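Local coordinates for extracellular solute-binding protein family 1 (Arthrobacter chlorophenolicus, PDB 4R2F) that binds the disaccharide laminaribiose and probably delivers it to an ABC-type sugar importer, at residues Gly100-Phe105 with Ala389-Leu394; Gln152-Pro157 with Met275-Val280; Ala306-Asn311 with Ala377-Ser382. All coordinates share one frame; numbering follows the deposited sequence.

Interaction 1: residues Gly100-Phe105 with Ala389-Leu394; sequences GGFQAF and ANLAAL. With BGC (beta-D-glucopyranose), chain B.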
loop_
_atom_site.group_PDB
_atom_site.type_symbol
_atom_site.label_atom_id
_atom_site.label_comp_id
_atom_site.label_asym_id
_atom_site.label_seq_id
_atom_site.Cartn_x
_atom_site.Cartn_y
_atom_site.Cartn_z
ATOM N N GLY A 100 -0.137 -0.119 9.290
ATOM C CA GLY A 100 0.926 -0.314 8.353
ATOM C C GLY A 100 1.078 -1.771 7.969
ATOM O O GLY A 100 0.773 -2.670 8.745
ATOM N N GLY A 101 1.552 -1.995 6.750
ATOM C CA GLY A 101 1.754 -3.347 6.226
ATOM C C GLY A 101 2.668 -4.217 7.067
ATOM O O GLY A 101 2.482 -5.422 7.098
ATOM N N PHE A 102 3.648 -3.608 7.742
ATOM C CA PHE A 102 4.667 -4.346 8.528
ATOM C C PHE A 102 4.737 -3.992 9.987
ATOM O O PHE A 102 5.539 -4.535 10.690
ATOM C CB PHE A 102 6.040 -4.138 7.878
ATOM C CG PHE A 102 5.989 -4.241 6.377
ATOM C CD1 PHE A 102 5.798 -5.467 5.773
ATOM C CD2 PHE A 102 6.009 -3.104 5.593
ATOM C CE1 PHE A 102 5.703 -5.570 4.407
ATOM C CE2 PHE A 102 5.920 -3.195 4.225
ATOM C CZ PHE A 102 5.767 -4.432 3.637
ATOM N N GLN A 103 3.872 -3.088 10.408
ATOM C CA GLN A 103 3.715 -2.646 11.783
ATOM C C GLN A 103 3.647 -3.796 12.831
ATOM O O GLN A 103 4.258 -3.738 13.891
ATOM C CB GLN A 103 2.428 -1.808 11.763
ATOM C CG GLN A 103 1.835 -1.349 13.048
ATOM C CD GLN A 103 0.721 -0.343 12.774
ATOM O OE1 GLN A 103 0.889 0.571 11.969
ATOM N NE2 GLN A 103 -0.400 -0.506 13.444
ATOM N N ALA A 104 2.914 -4.850 12.515
ATOM C CA ALA A 104 2.800 -5.985 13.414
ATOM C C ALA A 104 4.184 -6.597 13.762
ATOM O O ALA A 104 4.378 -7.096 14.866
ATOM C CB ALA A 104 1.900 -7.024 12.793
ATOM N N PHE A 105 5.142 -6.569 12.835
ATOM C CA PHE A 105 6.466 -7.117 13.127
ATOM C C PHE A 105 7.260 -6.250 14.135
ATOM O O PHE A 105 8.003 -6.785 14.931
ATOM C CB PHE A 105 7.289 -7.345 11.856
ATOM C CG PHE A 105 6.724 -8.410 10.955
ATOM C CD1 PHE A 105 7.041 -9.738 11.155
ATOM C CD2 PHE A 105 5.828 -8.083 9.932
ATOM C CE1 PHE A 105 6.500 -10.713 10.336
ATOM C CE2 PHE A 105 5.299 -9.048 9.104
ATOM C CZ PHE A 105 5.633 -10.364 9.307
ATOM N N ALA A 389 10.684 -6.731 11.091
ATOM C CA ALA A 389 10.446 -5.439 11.741
ATOM C C ALA A 389 11.159 -4.311 11.027
ATOM O O ALA A 389 10.680 -3.184 11.015
ATOM C CB ALA A 389 10.875 -5.483 13.194
ATOM N N ASN A 390 12.301 -4.602 10.418
ATOM C CA ASN A 390 12.992 -3.551 9.678
ATOM C C ASN A 390 12.130 -2.941 8.576
ATOM O O ASN A 390 12.322 -1.789 8.214
ATOM C CB ASN A 390 14.282 -4.060 9.077
ATOM C CG ASN A 390 15.436 -4.057 10.076
ATOM O OD1 ASN A 390 15.404 -3.404 11.144
ATOM N ND2 ASN A 390 16.464 -4.779 9.720
ATOM N N LEU A 391 11.191 -3.711 8.040
ATOM C CA LEU A 391 10.285 -3.185 7.021
ATOM C C LEU A 391 9.358 -2.156 7.625
ATOM O O LEU A 391 8.996 -1.181 6.959
ATOM C CB LEU A 391 9.499 -4.289 6.356
ATOM C CG LEU A 391 10.345 -5.285 5.580
ATOM C CD1 LEU A 391 9.438 -6.333 4.943
ATOM C CD2 LEU A 391 11.161 -4.589 4.520
ATOM N N ALA A 392 9.006 -2.352 8.890
ATOM C CA ALA A 392 8.199 -1.390 9.607
ATOM C C ALA A 392 8.907 -0.024 9.672
ATOM O O ALA A 392 8.281 1.024 9.446
ATOM C CB ALA A 392 7.876 -1.889 10.995
ATOM N N ALA A 393 10.200 -0.033 9.976
ATOM C CA ALA A 393 10.985 1.227 10.095
ATOM C C ALA A 393 11.203 1.884 8.731
ATOM O O ALA A 393 11.087 3.100 8.570
ATOM C CB ALA A 393 12.310 0.961 10.767
ATOM N N LEU A 394 11.457 1.055 7.730
ATOM C CA LEU A 394 11.540 1.542 6.381
ATOM C C LEU A 394 10.256 2.239 5.962
ATOM O O LEU A 394 10.285 3.377 5.529
ATOM C CB LEU A 394 11.883 0.410 5.429
ATOM C CG LEU A 394 11.662 0.660 3.948
ATOM C CD1 LEU A 394 12.559 1.777 3.463
ATOM C CD2 LEU A 394 11.924 -0.613 3.148
HETATM C C2 BGC B . -0.177 0.461 2.473
HETATM C C3 BGC B . 0.395 -0.014 3.810
HETATM C C4 BGC B . 1.580 0.856 4.204
HETATM C C5 BGC B . 1.170 2.323 4.215
HETATM C C6 BGC B . 2.362 3.250 4.487
HETATM C C1 BGC B . -0.604 1.902 2.689
HETATM O O2 BGC B . -1.279 -0.344 2.071
HETATM O O3 BGC B . 0.800 -1.380 3.721
HETATM O O4 BGC B . 2.000 0.526 5.522
HETATM O O5 BGC B . 0.570 2.681 2.965
HETATM O O6 BGC B . 3.366 3.172 3.450
#

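Interaction 2: residues Gln152-Pro157 with Met275-Val280; sequences QLDIRP and MLTLGV. With BGC (beta-D-glucopyranose), chain C; BGC (beta-D-glucopyranose), chain B.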
loop_
_atom_site.group_PDB
_atom_site.type_symbol
_atom_site.label_atom_id
_atom_site.label_comp_id
_atom_site.label_asym_id
_atom_site.label_seq_id
_atom_site.Cartn_x
_atom_site.Cartn_y
_atom_site.Cartn_z
ATOM N N GLN A 152 -6.133 -7.896 3.219
ATOM C CA GLN A 152 -6.169 -7.405 1.863
ATOM C C GLN A 152 -4.762 -7.214 1.345
ATOM O O GLN A 152 -3.791 -7.218 2.120
ATOM C CB GLN A 152 -6.985 -6.094 1.730
ATOM C CG GLN A 152 -6.714 -5.007 2.766
ATOM C CD GLN A 152 -5.811 -3.877 2.287
ATOM O OE1 GLN A 152 -4.833 -4.090 1.563
ATOM N NE2 GLN A 152 -6.124 -2.670 2.712
ATOM N N LEU A 153 -4.685 -7.085 0.016
ATOM C CA LEU A 153 -3.464 -6.891 -0.694
ATOM C C LEU A 153 -3.537 -5.591 -1.449
ATOM O O LEU A 153 -4.299 -5.448 -2.398
ATOM C CB LEU A 153 -3.203 -8.041 -1.653
ATOM C CG LEU A 153 -2.987 -9.421 -1.031
ATOM C CD1 LEU A 153 -3.205 -10.513 -2.077
ATOM C CD2 LEU A 153 -1.608 -9.494 -0.418
ATOM N N ASP A 154 -2.721 -4.635 -1.038
ATOM C CA ASP A 154 -2.817 -3.290 -1.597
ATOM C C ASP A 154 -1.743 -3.193 -2.654
ATOM O O ASP A 154 -0.569 -3.030 -2.348
ATOM C CB ASP A 154 -2.641 -2.255 -0.494
ATOM C CG ASP A 154 -2.814 -0.812 -0.977
ATOM O OD1 ASP A 154 -3.335 -0.573 -2.085
ATOM O OD2 ASP A 154 -2.390 0.089 -0.232
ATOM N N ILE A 155 -2.175 -3.303 -3.895
ATOM C CA ILE A 155 -1.323 -3.330 -5.070
ATOM C C ILE A 155 -1.325 -1.957 -5.768
ATOM O O ILE A 155 -2.235 -1.163 -5.555
ATOM C CB ILE A 155 -1.817 -4.444 -6.041
ATOM C CG1 ILE A 155 -0.728 -4.839 -7.047
ATOM C CG2 ILE A 155 -3.099 -4.046 -6.745
ATOM C CD1 ILE A 155 -0.922 -6.216 -7.636
ATOM N N ARG A 156 -0.306 -1.704 -6.583
ATOM C CA ARG A 156 -0.008 -0.384 -7.159
ATOM C C ARG A 156 -0.071 -0.399 -8.689
ATOM O O ARG A 156 0.955 -0.474 -9.366
ATOM C CB ARG A 156 1.372 0.096 -6.690
ATOM C CG ARG A 156 1.402 0.459 -5.210
ATOM C CD ARG A 156 0.814 1.847 -4.969
ATOM N NE ARG A 156 0.542 2.076 -3.554
ATOM C CZ ARG A 156 -0.484 1.571 -2.886
ATOM N NH1 ARG A 156 -1.427 0.883 -3.510
ATOM N NH2 ARG A 156 -0.617 1.830 -1.594
ATOM N N PRO A 157 -1.291 -0.321 -9.243
ATOM C CA PRO A 157 -1.401 -0.342 -10.680
ATOM C C PRO A 157 -1.118 1.021 -11.287
ATOM O O PRO A 157 -1.233 2.048 -10.625
ATOM C CB PRO A 157 -2.868 -0.744 -10.935
ATOM C CG PRO A 157 -3.500 -0.917 -9.586
ATOM C CD PRO A 157 -2.606 -0.222 -8.598
ATOM N N MET A 275 0.729 6.034 -11.012
ATOM C CA MET A 275 0.626 4.857 -10.169
ATOM C C MET A 275 -0.315 5.180 -9.032
ATOM O O MET A 275 -0.148 6.173 -8.358
ATOM C CB MET A 275 2.008 4.485 -9.610
ATOM C CG MET A 275 2.055 3.281 -8.678
ATOM S SD MET A 275 3.502 3.183 -7.602
ATOM C CE MET A 275 3.183 4.543 -6.510
ATOM N N LEU A 276 -1.334 4.360 -8.846
ATOM C CA LEU A 276 -2.207 4.524 -7.702
ATOM C C LEU A 276 -2.611 3.193 -7.059
ATOM O O LEU A 276 -1.769 2.427 -6.625
ATOM C CB LEU A 276 -3.408 5.410 -8.045
ATOM C CG LEU A 276 -4.076 6.145 -6.882
ATOM C CD1 LEU A 276 -3.064 6.546 -5.831
ATOM C CD2 LEU A 276 -4.872 7.348 -7.346
ATOM N N THR A 277 -3.908 2.935 -7.012
ATOM C CA THR A 277 -4.460 1.796 -6.307
ATOM C C THR A 277 -5.513 1.110 -7.138
ATOM O O THR A 277 -5.926 1.609 -8.161
ATOM C CB THR A 277 -5.139 2.212 -4.993
ATOM O OG1 THR A 277 -6.346 2.917 -5.284
ATOM C CG2 THR A 277 -4.229 3.080 -4.165
ATOM N N LEU A 278 -5.939 -0.055 -6.688
ATOM C CA LEU A 278 -7.118 -0.673 -7.248
ATOM C C LEU A 278 -8.321 0.229 -6.971
ATOM O O LEU A 278 -8.394 0.859 -5.931
ATOM C CB LEU A 278 -7.337 -2.039 -6.618
ATOM C CG LEU A 278 -8.548 -2.820 -7.105
ATOM C CD1 LEU A 278 -8.322 -4.308 -6.971
ATOM C CD2 LEU A 278 -9.800 -2.395 -6.366
ATOM N N GLY A 279 -9.242 0.301 -7.924
ATOM C CA GLY A 279 -10.515 1.030 -7.760
ATOM C C GLY A 279 -10.434 2.532 -7.865
ATOM O O GLY A 279 -11.235 3.230 -7.276
ATOM N N VAL A 280 -9.498 3.042 -8.651
ATOM C CA VAL A 280 -9.346 4.481 -8.761
ATOM C C VAL A 280 -10.626 5.240 -9.178
ATOM O O VAL A 280 -10.930 6.253 -8.573
ATOM C CB VAL A 280 -8.187 4.851 -9.721
ATOM C CG1 VAL A 280 -8.227 6.324 -10.123
ATOM C CG2 VAL A 280 -6.835 4.514 -9.102
HETATM C C2 BGC C . -3.242 3.319 0.621
HETATM C C3 BGC C . -2.174 3.426 1.720
HETATM C C4 BGC C . -1.599 4.849 1.723
HETATM C C5 BGC C . -2.743 5.893 1.813
HETATM C C6 BGC C . -2.242 7.340 1.896
HETATM C C1 BGC C . -4.270 4.455 0.769
HETATM O O1 BGC C . -5.221 4.426 -0.295
HETATM O O2 BGC C . -3.871 2.027 0.690
HETATM O O3 BGC C . -1.190 2.381 1.500
HETATM O O4 BGC C . -0.696 5.098 2.807
HETATM O O5 BGC C . -3.567 5.712 0.694
HETATM O O6 BGC C . -1.369 7.615 0.798
HETATM C C2 BGC B . -0.177 0.461 2.473
HETATM C C3 BGC B . 0.395 -0.014 3.810
HETATM C C4 BGC B . 1.580 0.856 4.204
HETATM C C5 BGC B . 1.170 2.323 4.215
HETATM C C6 BGC B . 2.362 3.250 4.487
HETATM C C1 BGC B . -0.604 1.902 2.689
HETATM O O2 BGC B . -1.279 -0.344 2.071
HETATM O O3 BGC B . 0.800 -1.380 3.721
HETATM O O4 BGC B . 2.000 0.526 5.522
HETATM O O5 BGC B . 0.570 2.681 2.965
HETATM O O6 BGC B . 3.366 3.172 3.450
HETATM O O HOH W 1 -4.835 -1.541 -4.335
#

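Interaction 3: residues Ala306-Asn311 with Ala377-Ser382; sequences ALIFPN and AKTFAS. With BGC (beta-D-glucopyranose), chain B.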
loop_
_atom_site.group_PDB
_atom_site.type_symbol
_atom_site.label_atom_id
_atom_site.label_comp_id
_atom_site.label_asym_id
_atom_site.label_seq_id
_atom_site.Cartn_x
_atom_site.Cartn_y
_atom_site.Cartn_z
ATOM N N ALA A 306 5.571 -5.177 -10.011
ATOM C CA ALA A 306 4.508 -4.416 -9.360
ATOM C C ALA A 306 4.789 -4.410 -7.868
ATOM O O ALA A 306 5.369 -5.357 -7.338
ATOM C CB ALA A 306 3.140 -5.046 -9.627
ATOM N N LEU A 307 4.415 -3.323 -7.210
ATOM C CA LEU A 307 4.578 -3.169 -5.763
ATOM C C LEU A 307 3.280 -3.599 -5.080
ATOM O O LEU A 307 2.198 -3.203 -5.509
ATOM C CB LEU A 307 4.884 -1.731 -5.429
ATOM C CG LEU A 307 4.952 -1.369 -3.952
ATOM C CD1 LEU A 307 6.054 -2.187 -3.277
ATOM C CD2 LEU A 307 5.230 0.107 -3.800
ATOM N N ILE A 308 3.403 -4.415 -4.034
ATOM C CA ILE A 308 2.264 -4.894 -3.256
ATOM C C ILE A 308 2.554 -4.858 -1.746
ATOM O O ILE A 308 3.697 -5.064 -1.321
ATOM C CB ILE A 308 1.852 -6.306 -3.728
ATOM C CG1 ILE A 308 0.391 -6.610 -3.381
ATOM C CG2 ILE A 308 2.782 -7.388 -3.168
ATOM C CD1 ILE A 308 -0.111 -7.854 -4.114
ATOM N N PHE A 309 1.502 -4.562 -0.964
ATOM C CA PHE A 309 1.528 -4.507 0.503
ATOM C C PHE A 309 0.602 -5.602 1.046
ATOM O O PHE A 309 -0.588 -5.623 0.739
ATOM C CB PHE A 309 1.089 -3.145 1.043
ATOM C CG PHE A 309 1.996 -2.040 0.632
ATOM C CD1 PHE A 309 1.824 -1.425 -0.597
ATOM C CD2 PHE A 309 3.050 -1.648 1.443
ATOM C CE1 PHE A 309 2.685 -0.413 -1.022
ATOM C CE2 PHE A 309 3.914 -0.630 1.035
ATOM C CZ PHE A 309 3.731 -0.030 -0.207
ATOM N N PRO A 310 1.157 -6.515 1.855
ATOM C CA PRO A 310 0.387 -7.568 2.486
ATOM C C PRO A 310 -0.271 -7.092 3.765
ATOM O O PRO A 310 0.201 -7.387 4.864
ATOM C CB PRO A 310 1.457 -8.611 2.799
ATOM C CG PRO A 310 2.665 -7.814 3.106
ATOM C CD PRO A 310 2.586 -6.587 2.223
ATOM N N ASN A 311 -1.356 -6.344 3.639
ATOM C CA ASN A 311 -1.969 -5.763 4.823
ATOM C C ASN A 311 -2.683 -6.770 5.691
ATOM O O ASN A 311 -3.192 -7.792 5.215
ATOM C CB ASN A 311 -2.907 -4.628 4.435
ATOM C CG ASN A 311 -2.144 -3.421 3.936
ATOM O OD1 ASN A 311 -1.170 -3.000 4.558
ATOM N ND2 ASN A 311 -2.562 -2.872 2.805
ATOM N N ALA A 377 4.217 -9.179 -8.752
ATOM C CA ALA A 377 4.164 -8.397 -7.532
ATOM C C ALA A 377 5.327 -8.693 -6.584
ATOM O O ALA A 377 5.680 -9.830 -6.382
ATOM C CB ALA A 377 2.853 -8.666 -6.824
ATOM N N LYS A 378 5.891 -7.648 -5.982
ATOM C CA LYS A 378 6.953 -7.763 -4.972
ATOM C C LYS A 378 6.681 -6.782 -3.827
ATOM O O LYS A 378 5.957 -5.793 -3.998
ATOM C CB LYS A 378 8.284 -7.435 -5.620
ATOM C CG LYS A 378 8.807 -8.527 -6.553
ATOM C CD LYS A 378 9.887 -7.961 -7.464
ATOM C CE LYS A 378 10.582 -9.022 -8.310
ATOM N NZ LYS A 378 11.739 -9.620 -7.596
ATOM N N THR A 379 7.244 -7.048 -2.659
ATOM C CA THR A 379 7.063 -6.178 -1.524
ATOM C C THR A 379 8.317 -5.346 -1.290
ATOM O O THR A 379 9.328 -5.491 -1.968
ATOM C CB THR A 379 6.747 -6.953 -0.221
ATOM O OG1 THR A 379 7.934 -7.632 0.258
ATOM C CG2 THR A 379 5.583 -7.933 -0.424
ATOM N N PHE A 380 8.233 -4.478 -0.298
ATOM C CA PHE A 380 9.391 -3.724 0.197
ATOM C C PHE A 380 10.587 -4.608 0.605
ATOM O O PHE A 380 11.689 -4.089 0.710
ATOM C CB PHE A 380 8.977 -2.909 1.420
ATOM C CG PHE A 380 8.365 -1.550 1.118
ATOM C CD1 PHE A 380 7.936 -1.174 -0.149
ATOM C CD2 PHE A 380 8.184 -0.660 2.165
ATOM C CE1 PHE A 380 7.376 0.081 -0.358
ATOM C CE2 PHE A 380 7.636 0.596 1.953
ATOM C CZ PHE A 380 7.226 0.955 0.700
ATOM N N ALA A 381 10.379 -5.905 0.882
ATOM C CA ALA A 381 11.497 -6.808 1.245
ATOM C C ALA A 381 12.468 -7.074 0.106
ATOM O O ALA A 381 13.611 -7.503 0.326
ATOM C CB ALA A 381 10.963 -8.140 1.778
ATOM N N SER A 382 12.013 -6.845 -1.117
ATOM C CA SER A 382 12.793 -7.163 -2.295
ATOM C C SER A 382 14.167 -6.526 -2.209
ATOM O O SER A 382 14.301 -5.374 -1.816
ATOM C CB SER A 382 12.089 -6.690 -3.564
ATOM O OG SER A 382 10.935 -7.472 -3.803
HETATM C C2 BGC B . -0.177 0.461 2.473
HETATM C C3 BGC B . 0.395 -0.014 3.810
HETATM C C4 BGC B . 1.580 0.856 4.204
HETATM C C5 BGC B . 1.170 2.323 4.215
HETATM C C6 BGC B . 2.362 3.250 4.487
HETATM C C1 BGC B . -0.604 1.902 2.689
HETATM O O2 BGC B . -1.279 -0.344 2.071
HETATM O O3 BGC B . 0.800 -1.380 3.721
HETATM O O4 BGC B . 2.000 0.526 5.522
HETATM O O5 BGC B . 0.570 2.681 2.965
HETATM O O6 BGC B . 3.366 3.172 3.450
HETATM O O HOH W 2 5.481 -3.747 0.305
#

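Interaction 1: residues Gly100-Phe105 with Ala389-Leu394
Phe102 and Leu391 carry the apolar part of this contact, with the ring laid against the start of helix 389-396. Leu391 CB sits over one face of the Phe102 ring, 3.9 Å from the centroid and 25° off the normal, a CH-pi contact displaced toward the CG side of the ring. Its CD1 branch follows the same ring outward and reaches Phe102 CE1 at 3.8 Å. The Phe102 side chain gets there because CG stands anti to its carbonyl carbon (chi1 -43°), which swings the ring toward the second helix.

The two alanines are consistent with a close approach of the backbones. Ala392 CB packs against Phe102 O at 3.5 Å, and one turn earlier the backbone N of Ala389 lies 3.5 Å from Phe105 CB; CA to CA, Phe105 and Ala389 are only 4.5 Å apart. The Phe105 ring then leads away from Ald389 toward Leu387.

The polar bonds that matter here lie within 100-105 or go to the sugar. Phe105 N bonds back to Phe102 O in the first turn of helix 103-109. Gly100 N donates to Gln103 OE1 at 3.0 Å, fairly straight, but the N-H comes from above the carbonyl plane of the amide. Gly101 N donates to O4 of the glucose of chain B at 2.8 Å with an angle of 163°; the same sugar is also held by Asp395, just beyond the second segment on helix 389-396.

On its other flank Phe102 touches Pro310 of strand 306-316. One amide, Gly101 N, is thus spent on the sugar, while the two segments meet through van der Waals contact, mostly carbon, with no polar bond between them: directional bonds hold the turn and the ligand, and packing does the joining.

Interaction 2: residues Gln152-Pro157 with Met275-Val280
Arg156 and Met275 cross at an angle: Met275 CG lies 3.8 Å from Arg156 CB, and the thioether continues along the arginine's aliphatic part until Met275 CE meets Arg156 CD. Leu276 O lies beside the same chain, 3.1 Å from Arg156 CD. The arginine bends at chi2 (-80°), which folds the guanidinium back toward Asp154, two residues earlier on strand 145-161. There it grips the carboxylate end-on, NH1 to Asp154 OD1 and NH2 to Asp154 OD2, each 2.8 Å. The two groups are not coplanar, since both nitrogens arrive from above the carboxylate plane. Thr277 runs beside the arginine, pointing the same way, with CG2 3.6 Å from Arg156 NH1.

Around this core the backbones add one bond, Leu276 N to Pro157 O at 2.9 Å. Pro157 CD rests against Thr277 C, and a water that accepts from Leu278 N lies 2.9 Å from Asp154 OD1.

Asp154 OD2 takes 2.6 Å bonds from O2 of both glucoses, the chain B and the chain C rings, while Arg156 NH2 lies near O3 of the chain C sugar. His207 bonds to Arg156 NE and also to the bound sugar. The salt bridge would therefore tend to keep Asp154 ionised and fixed in rotation as an acceptor for two sugar hydroxyls, with segment 275-280 as a second shell that probably helps seat the arginine.

Interaction 3: residues Ala306-Asn311 with Ala377-Ser382
The short strand 377-378 pairs in parallel with the long strand 306-316 of this solute-binding protein's mixed sheet, Ala306 beside Ala377 and Leu307 beside Lys378. Lys378 takes both bonds through its backbone: its N donates to Ala306 O at 2.7 Å, and its O accepts from Ile308 N at 2.9 Å.

The tight part lies on the side of Leu307 and Phe309, against Phe380. The Phe309 rim points at the face of Phe380 in an edge-to-face pair, centroids 5.0 Å apart and planes at 69°, with Phe309 CZ 3.6 Å from Phe380 CE1. Leu307 CD1 fills in beside the second ring, 3.8 Å from Phe380 CD1; helix 204-215 also packs on Leu307 and Phe380. Phe309 has sugar on one face, where C2 of the chain B glucose sits toward the rim, and a water on the opposite one. Asn311, further along the strand, holds that glucose with both ends of its amide, and Gln152 takes a further bond from ND2.

Ile308 and Thr379 are partly exposed in the fold yet well covered by each other's segment, Thr379 CG2 resting on Ile308 O. The looser margin belongs to Ala377, whose CB meets Ile308 CG2 at 3.9 Å, and to Lys378, whose side chain leaves from the Leu307 face and runs off extended, bending only at its last torsion.

After Thr379 the chain turns away in a type I turn, in which Thr379 OG1 accepts from Ala381 N as an ST turn. Where the strands part, a water takes over the pairing: it accepts from Phe380 N and donates to Ile308 O at 2.7 Å.

Overall arrangement
All three contacts touch the chain B glucose. Interactions 1 and 2 are buried, while interaction 3 is partly so, with several partly exposed residues. Interactions 2 and 3 share a sheet: strands 145-161 and 306-316 are neighbours, and Asp154 O probably bonds to Phe309 N. Interaction 1 stands apart from interaction 2, nearest atoms about 8 Å apart, but touches interaction 3 where Gly101 meets Asn311 and Leu394 meets Phe380. Their chemistry differs accordingly: mostly carbon packing between a loop with the helix start that follows it and a second helix in interaction 1, a salt bridge backed by a neighbouring segment in interaction 2, strand pairing plus aromatic rings in interaction 3.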